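Local coordinates for tRNA nucleotidyl transferase-related protein (Thermotoga maritima, PDB 3H38) that probably adds CCA to the 3' end of tRNA from CTP and ATP with magnesium, seen here as the C-terminal nucleotidyltransferase part of a longer protein, at residues R191-E194 with T195-R198. Numbering follows the deposited sequence.
Sequences RIEE and TTER
Glu193 N-caps the helix 194-205 with its own side chain, which curls round to the N-terminal end of the helix to take backbone N-H groups of Thr195 and Thr196. The turn follows the short strand 191-192, paired in parallel with strand 162-163; the turn and helix start fall in a probable RNA-binding region of the poly(A) polymerase family. CG of Glu193 sits between its backbone N and carbonyl carbon (chi1 66°), and the bend at chi2 sets the carboxylate against those N-H groups. OE1 accepts from Thr195 N at 3.0 Å, the donor lying well above the carboxylate plane; OE2 accepts from Thr196 N, though its position is less certain. The N-H groups of the helix end would probably stabilise the negative charge. With an alanine here both carboxylate oxygens go, which is likely to leave the amides of Thr195 and Thr196 without their cap and the helix start less firmly fixed. Glu197 N hydrogen-bonds to Glu193 O at 2.9 Å. Arg198 N does the same to Glu194 O, nearly straight at 169°. Packing is tight on the buried side, where Ile192 faces the helix and Thr196 also touches Arg164 and Val165. The other side is open: Glu194 and Arg198 extend toward solvent. CG2 of Ile192 lies 3.8 Å from CB of Glu197 and 3.3 Å from OG1 of Thr196, a buried hydroxyl without a hydrogen-bond partner in the model.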
ATOM      1  N   ARG A 191       1.880  20.502  -0.100  1.00 46.83           N
ATOM      2  CA  ARG A 191       0.697  20.916  -0.838  1.00 51.77           C
ATOM      3  C   ARG A 191       0.984  20.820  -2.339  1.00 44.48           C
ATOM      4  O   ARG A 191       2.117  21.031  -2.792  1.00 49.03           O
ATOM      5  CB  ARG A 191       0.283  22.339  -0.448  1.00 52.76           C
ATOM      6  CG  ARG A 191       1.238  23.427  -0.991  1.00 65.94           C
ATOM      7  CD  ARG A 191       0.804  24.827  -0.566  1.00 74.37           C
ATOM      8  NE  ARG A 191       0.850  25.777  -1.676  1.00 78.01           N
ATOM      9  CZ  ARG A 191       1.826  26.658  -1.880  1.00 79.84           C
ATOM     10  NH1 ARG A 191       1.765  27.476  -2.928  1.00 71.97           N
ATOM     11  NH2 ARG A 191       2.858  26.724  -1.037  1.00 81.83           N
ATOM     12  N   ILE A 192      -0.044  20.493  -3.105  1.00 36.54           N
ATOM     13  CA  ILE A 192       0.045  20.504  -4.558  1.00 41.54           C
ATOM     14  C   ILE A 192      -0.119  21.926  -5.085  1.00 42.59           C
ATOM     15  O   ILE A 192      -1.180  22.540  -4.944  1.00 39.08           O
ATOM     16  CB  ILE A 192      -0.986  19.549  -5.187  1.00 38.99           C
ATOM     17  CG1 ILE A 192      -0.613  18.099  -4.839  1.00 43.33           C
ATOM     18  CG2 ILE A 192      -1.067  19.756  -6.720  1.00 31.74           C
ATOM     19  CD1 ILE A 192      -1.761  17.087  -4.910  1.00 39.97           C
ATOM     20  N   GLU A 193       0.939  22.465  -5.675  1.00 40.89           N
ATOM     21  CA  GLU A 193       0.899  23.865  -6.074  1.00 34.74           C
ATOM     22  C   GLU A 193      -0.205  24.076  -7.083  1.00 32.80           C
ATOM     23  O   GLU A 193      -0.582  23.154  -7.817  1.00 43.14           O
ATOM     24  CB  GLU A 193       2.258  24.327  -6.613  1.00 39.83           C
ATOM     25  CG  GLU A 193       2.710  23.688  -7.918  1.00 31.81           C
ATOM     26  CD  GLU A 193       2.254  24.487  -9.122  1.00 47.95           C
ATOM     27  OE1 GLU A 193       1.817  25.655  -8.932  1.00 49.61           O
ATOM     28  OE2 GLU A 193       2.352  23.963 -10.255  1.00 53.20           O
ATOM     29  N   GLU A 194      -0.725  25.278  -7.114  1.00 34.39           N
ATOM     30  CA  GLU A 194      -1.842  25.655  -7.937  1.00 42.70           C
ATOM     31  C   GLU A 194      -1.922  25.098  -9.314  1.00 39.51           C
ATOM     32  O   GLU A 194      -2.879  24.472  -9.673  1.00 41.37           O
ATOM     33  CB  GLU A 194      -1.883  27.150  -8.049  1.00 55.18           C
ATOM     34  CG  GLU A 194      -3.226  27.723  -8.171  1.00 74.16           C
ATOM     35  CD  GLU A 194      -3.206  29.210  -7.933  1.00 93.54           C
ATOM     36  OE1 GLU A 194      -2.632  29.929  -8.757  1.00107.00           O
ATOM     37  OE2 GLU A 194      -3.752  29.656  -6.910  1.00 88.75           O
ATOM     38  N   THR A 195      -0.931  25.394 -10.112  1.00 39.09           N
ATOM     39  CA  THR A 195      -0.932  24.973 -11.511  1.00 39.85           C
ATOM     40  C   THR A 195      -1.064  23.460 -11.651  1.00 28.26           C
ATOM     41  O   THR A 195      -1.919  22.964 -12.401  1.00 35.73           O
ATOM     42  CB  THR A 195       0.315  25.440 -12.230  1.00 43.95           C
ATOM     43  OG1 THR A 195       0.434  26.859 -12.063  1.00 34.58           O
ATOM     44  CG2 THR A 195       0.226  25.065 -13.720  1.00 41.33           C
ATOM     45  N   THR A 196      -0.245  22.719 -10.914  1.00 23.67           N
ATOM     46  CA  THR A 196      -0.330  21.274 -11.032  1.00 28.41           C
ATOM     47  C   THR A 196      -1.677  20.770 -10.540  1.00 33.53           C
ATOM     48  O   THR A 196      -2.231  19.836 -11.125  1.00 33.21           O
ATOM     49  CB  THR A 196       0.923  20.468 -10.521  1.00 39.88           C
ATOM     50  OG1 THR A 196       0.512  19.430  -9.628  1.00 45.11           O
ATOM     51  CG2 THR A 196       1.916  21.334  -9.852  1.00 33.40           C
ATOM     52  N   GLU A 197      -2.244  21.453  -9.545  1.00 29.54           N
ATOM     53  CA  GLU A 197      -3.576  21.096  -9.037  1.00 33.36           C
ATOM     54  C   GLU A 197      -4.653  21.196 -10.129  1.00 39.91           C
ATOM     55  O   GLU A 197      -5.473  20.282 -10.323  1.00 36.73           O
ATOM     56  CB  GLU A 197      -3.971  21.939  -7.808  1.00 32.75           C
ATOM     57  CG  GLU A 197      -5.489  22.106  -7.677  1.00 40.62           C
ATOM     58  CD  GLU A 197      -5.984  22.276  -6.242  1.00 56.90           C
ATOM     59  OE1 GLU A 197      -5.191  22.676  -5.366  1.00 55.78           O
ATOM     60  OE2 GLU A 197      -7.182  22.016  -5.993  1.00 59.60           O
ATOM     61  N   ARG A 198      -4.674  22.298 -10.830  1.00 31.18           N
ATOM     62  CA  ARG A 198      -5.522  22.398 -11.953  1.00 35.69           C
ATOM     63  C   ARG A 198      -5.313  21.318 -12.967  1.00 35.34           C
ATOM     64  O   ARG A 198      -6.241  20.793 -13.488  1.00 47.12           O
ATOM     65  CB  ARG A 198      -5.383  23.746 -12.589  1.00 44.16           C
ATOM     66  CG  ARG A 198      -5.993  23.822 -13.906  1.00 51.39           C
ATOM     67  CD  ARG A 198      -6.513  25.170 -14.229  1.00 70.77           C
ATOM     68  NE  ARG A 198      -7.828  25.066 -14.841  1.00 93.37           N
ATOM     69  CZ  ARG A 198      -8.527  26.084 -15.323  1.00107.02           C
ATOM     70  NH1 ARG A 198      -9.721  25.878 -15.853  1.00106.62           N
ATOM     71  NH2 ARG A 198      -8.029  27.310 -15.283  1.00114.40           N
TER